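PDB 4XUR: endo-1,4-beta-xylanase C from Paenibacillus barcinonensis, which hydrolyses internal beta-1,4-xylosidic linkages of xylan, and is represented here by its second CBM22 xylan-binding domain in complex with xylotetraose. Local coordinates for residues I25-V39 against L50-V64. Sequence-based numbering, arbitrary orientation.
Sequences IGNWRARGTEKLEVV and LKTSSRSETYHGPLV. With XYP (beta-D-xylopyranose), chain D; XYP (beta-D-xylopyranose), chain B.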
loop_
_atom_site.group_PDB
_atom_site.type_symbol
_atom_site.label_atom_id
_atom_site.label_comp_id
_atom_site.label_asym_id
_atom_site.label_seq_id
_atom_site.Cartn_x
_atom_site.Cartn_y
_atom_site.Cartn_z
ATOM N N ILE A 25 6.343 -13.270 -2.310
ATOM C CA ILE A 25 6.355 -11.793 -2.366
ATOM C C ILE A 25 5.799 -11.233 -3.642
ATOM O O ILE A 25 5.309 -10.083 -3.672
ATOM C CB ILE A 25 7.808 -11.279 -2.166
ATOM C CG1 ILE A 25 7.814 -9.782 -1.875
ATOM C CG2 ILE A 25 8.621 -11.601 -3.388
ATOM C CD1 ILE A 25 7.062 -9.392 -0.644
ATOM N N GLY A 26 5.890 -11.990 -4.748
ATOM C CA GLY A 26 5.411 -11.487 -6.030
ATOM C C GLY A 26 6.198 -10.273 -6.479
ATOM O O GLY A 26 7.418 -10.245 -6.376
ATOM N N ASN A 27 5.492 -9.270 -6.994
ATOM C CA ASN A 27 6.085 -8.007 -7.374
ATOM C C ASN A 27 6.007 -6.928 -6.323
ATOM O O ASN A 27 6.319 -5.717 -6.612
ATOM C CB ASN A 27 5.431 -7.487 -8.690
ATOM C CG ASN A 27 5.656 -8.419 -9.846
ATOM O OD1 ASN A 27 4.716 -8.803 -10.508
ATOM N ND2 ASN A 27 6.909 -8.820 -10.064
ATOM N N TRP A 28 5.668 -7.302 -5.080
ATOM C CA TRP A 28 5.618 -6.323 -4.029
ATOM C C TRP A 28 7.070 -5.847 -3.711
ATOM O O TRP A 28 7.991 -6.665 -3.698
ATOM C CB TRP A 28 4.948 -6.889 -2.801
ATOM C CG TRP A 28 3.451 -7.025 -2.948
ATOM C CD1 TRP A 28 2.794 -8.070 -3.508
ATOM C CD2 TRP A 28 2.447 -6.069 -2.545
ATOM N NE1 TRP A 28 1.434 -7.842 -3.480
ATOM C CE2 TRP A 28 1.184 -6.613 -2.891
ATOM C CE3 TRP A 28 2.496 -4.803 -1.951
ATOM C CZ2 TRP A 28 0.001 -5.955 -2.653
ATOM C CZ3 TRP A 28 1.327 -4.152 -1.686
ATOM C CH2 TRP A 28 0.068 -4.704 -2.047
ATOM N N ARG A 29 7.247 -4.560 -3.477
ATOM C CA ARG A 29 8.588 -3.963 -3.252
ATOM C C ARG A 29 8.536 -2.876 -2.161
ATOM O O ARG A 29 7.498 -2.297 -1.889
ATOM C CB ARG A 29 9.251 -3.406 -4.491
ATOM C CG ARG A 29 8.597 -2.218 -5.193
ATOM C CD ARG A 29 9.515 -1.602 -6.239
ATOM N NE ARG A 29 8.901 -0.494 -6.977
ATOM C CZ ARG A 29 8.856 0.780 -6.587
ATOM N NH1 ARG A 29 9.353 1.207 -5.379
ATOM N NH2 ARG A 29 8.288 1.696 -7.417
ATOM N N ALA A 30 9.719 -2.609 -1.593
ATOM C CA ALA A 30 9.913 -1.450 -0.726
ATOM C C ALA A 30 10.013 -0.134 -1.552
ATOM O O ALA A 30 10.311 -0.161 -2.774
ATOM C CB ALA A 30 11.204 -1.673 0.106
ATOM N N ARG A 31 9.864 1.013 -0.879
ATOM C CA ARG A 31 9.985 2.319 -1.489
ATOM C C ARG A 31 11.329 3.013 -1.174
ATOM O O ARG A 31 11.708 3.976 -1.842
ATOM C CB ARG A 31 8.815 3.191 -1.049
ATOM C CG ARG A 31 7.472 2.565 -1.438
ATOM C CD ARG A 31 6.279 3.540 -1.235
ATOM N NE ARG A 31 6.275 4.577 -2.230
ATOM C CZ ARG A 31 6.210 5.895 -1.980
ATOM N NH1 ARG A 31 6.192 6.352 -0.729
ATOM N NH2 ARG A 31 6.176 6.737 -3.012
ATOM N N GLY A 32 12.000 2.541 -0.124
ATOM C CA GLY A 32 13.341 3.019 0.266
ATOM C C GLY A 32 14.151 1.895 0.845
ATOM O O GLY A 32 14.427 0.919 0.190
ATOM N N THR A 33 14.575 2.075 2.115
ATOM C CA THR A 33 15.456 1.123 2.776
ATOM C C THR A 33 14.745 0.135 3.672
ATOM O O THR A 33 15.375 -0.655 4.382
ATOM C CB THR A 33 16.509 1.893 3.602
ATOM O OG1 THR A 33 15.811 2.790 4.477
ATOM C CG2 THR A 33 17.413 2.662 2.699
ATOM N N GLU A 34 13.418 0.159 3.669
ATOM C CA GLU A 34 12.631 -0.757 4.515
ATOM C C GLU A 34 12.643 -2.227 3.998
ATOM O O GLU A 34 13.089 -2.512 2.866
ATOM C CB GLU A 34 11.217 -0.239 4.756
ATOM C CG GLU A 34 10.232 -0.365 3.582
ATOM C CD GLU A 34 10.379 0.633 2.499
ATOM O OE1 GLU A 34 11.472 1.169 2.268
ATOM O OE2 GLU A 34 9.347 0.924 1.801
ATOM N N LYS A 35 12.159 -3.084 4.848
ATOM C CA LYS A 35 12.226 -4.563 4.599
ATOM C C LYS A 35 10.802 -5.101 4.514
ATOM O O LYS A 35 9.969 -4.894 5.395
ATOM C CB LYS A 35 12.946 -5.240 5.723
ATOM C CG LYS A 35 12.775 -6.737 5.754
ATOM C CD LYS A 35 13.438 -7.324 7.029
ATOM C CE LYS A 35 13.467 -8.842 6.966
ATOM N NZ LYS A 35 12.202 -9.486 7.505
ATOM N N LEU A 36 10.566 -5.848 3.424
ATOM C CA LEU A 36 9.310 -6.574 3.214
ATOM C C LEU A 36 9.499 -8.072 3.302
ATOM O O LEU A 36 10.507 -8.607 2.818
ATOM C CB LEU A 36 8.796 -6.261 1.781
ATOM C CG LEU A 36 7.804 -5.102 1.659
ATOM C CD1 LEU A 36 8.506 -3.777 1.848
ATOM C CD2 LEU A 36 7.073 -5.184 0.287
ATOM N N GLU A 37 8.533 -8.743 3.938
ATOM C CA GLU A 37 8.614 -10.206 4.182
ATOM C C GLU A 37 7.234 -10.805 4.335
ATOM O O GLU A 37 6.405 -10.311 5.094
ATOM C CB GLU A 37 9.438 -10.492 5.432
ATOM C CG GLU A 37 9.650 -11.969 5.676
ATOM C CD GLU A 37 10.187 -12.257 7.058
ATOM O OE1 GLU A 37 10.680 -11.287 7.731
ATOM O OE2 GLU A 37 10.113 -13.429 7.471
ATOM N N VAL A 38 6.960 -11.872 3.584
ATOM C CA VAL A 38 5.724 -12.606 3.810
ATOM C C VAL A 38 5.893 -13.517 5.029
ATOM O O VAL A 38 6.740 -14.426 5.012
ATOM C CB VAL A 38 5.351 -13.478 2.574
ATOM C CG1 VAL A 38 4.049 -14.218 2.803
ATOM C CG2 VAL A 38 5.244 -12.619 1.317
ATOM N N VAL A 39 5.122 -13.247 6.068
ATOM C CA VAL A 39 5.276 -13.947 7.349
ATOM C C VAL A 39 4.141 -14.963 7.469
ATOM O O VAL A 39 3.138 -14.853 6.805
ATOM C CB VAL A 39 5.202 -12.981 8.559
ATOM C CG1 VAL A 39 6.295 -11.946 8.481
ATOM C CG2 VAL A 39 3.805 -12.369 8.717
ATOM N N LEU A 50 1.654 -9.623 4.582
ATOM C CA LEU A 50 2.860 -8.968 4.197
ATOM C C LEU A 50 3.236 -7.969 5.246
ATOM O O LEU A 50 2.537 -6.990 5.466
ATOM C CB LEU A 50 2.627 -8.230 2.853
ATOM C CG LEU A 50 3.868 -7.491 2.316
ATOM C CD1 LEU A 50 5.056 -8.420 2.183
ATOM C CD2 LEU A 50 3.470 -6.829 1.000
ATOM N N LYS A 51 4.372 -8.228 5.946
ATOM C CA LYS A 51 4.883 -7.366 6.958
ATOM C C LYS A 51 5.898 -6.415 6.395
ATOM O O LYS A 51 6.816 -6.852 5.716
ATOM C CB LYS A 51 5.505 -8.150 8.106
ATOM C CG LYS A 51 5.904 -7.265 9.315
ATOM C CD LYS A 51 6.616 -8.063 10.438
ATOM C CE LYS A 51 6.706 -7.167 11.703
ATOM N NZ LYS A 51 6.822 -7.922 12.974
ATOM N N THR A 52 5.733 -5.134 6.678
ATOM C CA THR A 52 6.765 -4.140 6.365
ATOM C C THR A 52 7.359 -3.657 7.702
ATOM O O THR A 52 6.649 -3.241 8.601
ATOM C CB THR A 52 6.190 -2.916 5.577
ATOM O OG1 THR A 52 5.534 -3.401 4.406
ATOM C CG2 THR A 52 7.298 -1.947 5.255
ATOM N N SER A 53 8.678 -3.647 7.766
ATOM C CA SER A 53 9.425 -3.280 8.977
ATOM C C SER A 53 10.671 -2.560 8.602
ATOM O O SER A 53 10.984 -2.404 7.410
ATOM C CB SER A 53 9.776 -4.560 9.794
ATOM O OG SER A 53 10.677 -5.368 9.070
ATOM N N SER A 54 11.465 -2.143 9.602
ATOM C CA SER A 54 12.681 -1.350 9.348
ATOM C C SER A 54 12.324 -0.062 8.599
ATOM O O SER A 54 13.116 0.397 7.764
ATOM C CB SER A 54 13.742 -2.129 8.551
ATOM O OG SER A 54 14.222 -3.232 9.288
ATOM N N ARG A 55 11.165 0.520 8.917
ATOM C CA ARG A 55 10.724 1.773 8.328
ATOM C C ARG A 55 11.458 2.929 9.035
ATOM O O ARG A 55 11.538 2.949 10.245
ATOM C CB ARG A 55 9.202 1.929 8.440
ATOM C CG ARG A 55 8.375 0.758 7.865
ATOM C CD ARG A 55 6.857 0.919 8.144
ATOM N NE ARG A 55 6.302 2.131 7.465
ATOM C CZ ARG A 55 5.652 3.119 8.068
ATOM N NH1 ARG A 55 5.423 3.123 9.351
ATOM N NH2 ARG A 55 5.229 4.192 7.342
ATOM N N SER A 56 11.991 3.847 8.255
ATOM C CA SER A 56 12.657 5.046 8.858
ATOM C C SER A 56 12.180 6.314 8.126
ATOM O O SER A 56 12.822 7.387 8.231
ATOM C CB SER A 56 14.168 4.893 8.789
ATOM O OG SER A 56 14.707 4.842 7.497
ATOM N N GLU A 57 11.079 6.190 7.400
ATOM C CA GLU A 57 10.354 7.326 6.876
ATOM C C GLU A 57 8.849 7.005 6.878
ATOM O O GLU A 57 8.436 5.828 6.928
ATOM C CB GLU A 57 10.813 7.661 5.443
ATOM C CG GLU A 57 12.286 7.927 5.206
ATOM C CD GLU A 57 12.821 9.230 5.801
ATOM O OE1 GLU A 57 12.053 10.076 6.263
ATOM O OE2 GLU A 57 14.090 9.380 5.836
ATOM N N THR A 58 8.014 8.051 6.888
ATOM C CA THR A 58 6.560 7.849 6.890
ATOM C C THR A 58 6.192 7.188 5.588
ATOM O O THR A 58 5.233 6.418 5.532
ATOM C CB THR A 58 5.737 9.185 6.929
ATOM O OG1 THR A 58 6.100 9.990 5.794
ATOM C CG2 THR A 58 5.978 9.955 8.212
ATOM N N TYR A 59 6.968 7.507 4.540
ATOM C CA TYR A 59 6.674 7.011 3.192
ATOM C C TYR A 59 7.178 5.584 2.865
ATOM O O TYR A 59 6.892 5.073 1.759
ATOM C CB TYR A 59 7.149 8.031 2.146
ATOM C CG TYR A 59 8.612 8.314 2.095
ATOM C CD1 TYR A 59 9.489 7.456 1.439
ATOM C CD2 TYR A 59 9.144 9.479 2.686
ATOM C CE1 TYR A 59 10.858 7.730 1.383
ATOM C CE2 TYR A 59 10.519 9.762 2.618
ATOM C CZ TYR A 59 11.358 8.881 1.959
ATOM O OH TYR A 59 12.732 9.136 1.879
ATOM N N HIS A 60 7.901 4.963 3.781
ATOM C CA HIS A 60 8.229 3.541 3.679
ATOM C C HIS A 60 6.975 2.695 3.868
ATOM O O HIS A 60 6.208 2.890 4.807
ATOM C CB HIS A 60 9.317 3.153 4.706
ATOM C CG HIS A 60 10.621 3.770 4.435
ATOM N ND1 HIS A 60 11.693 3.679 5.314
ATOM C CD2 HIS A 60 11.075 4.449 3.366
ATOM C CE1 HIS A 60 12.731 4.313 4.788
ATOM N NE2 HIS A 60 12.388 4.783 3.608
ATOM N N GLY A 61 6.796 1.727 2.987
ATOM C CA GLY A 61 5.616 0.879 2.976
ATOM C C GLY A 61 5.592 -0.042 1.791
ATOM O O GLY A 61 6.427 0.119 0.876
ATOM N N PRO A 62 4.686 -1.044 1.811
ATOM C CA PRO A 62 4.693 -2.036 0.721
ATOM C C PRO A 62 4.009 -1.464 -0.547
ATOM O O PRO A 62 2.945 -0.869 -0.416
ATOM C CB PRO A 62 3.847 -3.195 1.328
ATOM C CG PRO A 62 2.892 -2.496 2.246
ATOM C CD PRO A 62 3.566 -1.234 2.735
ATOM N N LEU A 63 4.620 -1.653 -1.678
ATOM C CA LEU A 63 4.096 -1.107 -2.949
ATOM C C LEU A 63 4.059 -2.212 -3.990
ATOM O O LEU A 63 4.954 -3.073 -4.027
ATOM C CB LEU A 63 5.019 -0.005 -3.448
ATOM C CG LEU A 63 4.815 0.676 -4.810
ATOM C CD1 LEU A 63 5.355 2.120 -4.790
ATOM C CD2 LEU A 63 5.496 -0.020 -6.008
ATOM N N VAL A 64 3.082 -2.130 -4.887
ATOM C CA VAL A 64 3.004 -2.955 -6.089
ATOM C C VAL A 64 2.478 -2.195 -7.317
ATOM O O VAL A 64 1.495 -1.439 -7.240
ATOM C CB VAL A 64 2.180 -4.265 -5.776
ATOM C CG1 VAL A 64 0.674 -3.986 -5.499
ATOM C CG2 VAL A 64 2.295 -5.272 -6.944
HETATM C C1 XYP D . 10.200 9.156 -2.110
HETATM C C2 XYP D . 10.213 10.615 -1.775
HETATM C C3 XYP D . 9.134 10.989 -0.804
HETATM C C4 XYP D . 7.782 10.451 -1.313
HETATM C C5 XYP D . 7.881 8.976 -1.669
HETATM O O2 XYP D . 11.528 10.961 -1.211
HETATM O O3 XYP D . 9.030 12.401 -0.667
HETATM O O4 XYP D . 6.829 10.613 -0.306
HETATM O O5 XYP D . 8.893 8.776 -2.641
HETATM O O1 XYP B . 15.023 5.809 -2.183
HETATM C C1 XYP B . 14.644 6.579 -3.349
HETATM C C2 XYP B . 13.397 5.946 -3.994
HETATM C C3 XYP B . 12.174 6.861 -4.111
HETATM C C4 XYP B . 11.979 7.654 -2.821
HETATM C C5 XYP B . 13.265 7.994 -2.022
HETATM O O2 XYP B . 13.680 5.408 -5.284
HETATM O O3 XYP B . 10.986 6.014 -4.294
HETATM O O4 XYP B . 11.254 8.829 -3.176
HETATM O O5 XYP B . 14.385 7.922 -2.923
HETATM O O HOH W 1 14.826 2.044 6.848
HETATM O O HOH W 2 9.519 -7.283 7.323
#
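Glu34 OE2 is gripped by two backbone amides from opposite faces of the carboxylate plane: Gly61 N lies 2.9 Å from OE2, and the amide of Arg31 points almost straight at it. The other oxygen, OE1, takes the amide of Gly32 on its syn lone pair. Glu34 CG sits between the backbone N and carbonyl carbon (chi1 75°) and the chain bends at chi2, which lays the carboxylate over a face of the His60 ring, the two planes only 15° apart. A glutamine here, uncharged and with one oxygen fewer, would probably set its NH2 against an amide hydrogen and leave the amide of Gly32, or those of Arg31 and Gly61, without an acceptor.

Next to it, Arg31 NH1 donates to Tyr59 O at 2.9 Å, near the guanidinium plane, while its NH2 pairs with Glu98. Leu63 CD2 lies over one face of the Arg29 guanidinium, toward its rim; Arg29 NH2 also pairs with Glu98, and NH1 donates to Ala30 O. Farther off, Val64 CG1 makes a CH-pi contact 3.5 Å from the centroid of the six-membered ring of Trp28, which Leu50 CD2 touches at CE3. Strands 35-39 and 50-53 form an antiparallel hairpin.

The xylose of chain D lies over the Tyr59 ring, a carbohydrate-aromatic platform. The carboxylate joins both loops through backbone amides and Arg31 NH1 links the two pocket residues, consistent with a preformed xylan-binding surface; three N-H groups round the buried carboxylate would favour its ionised form.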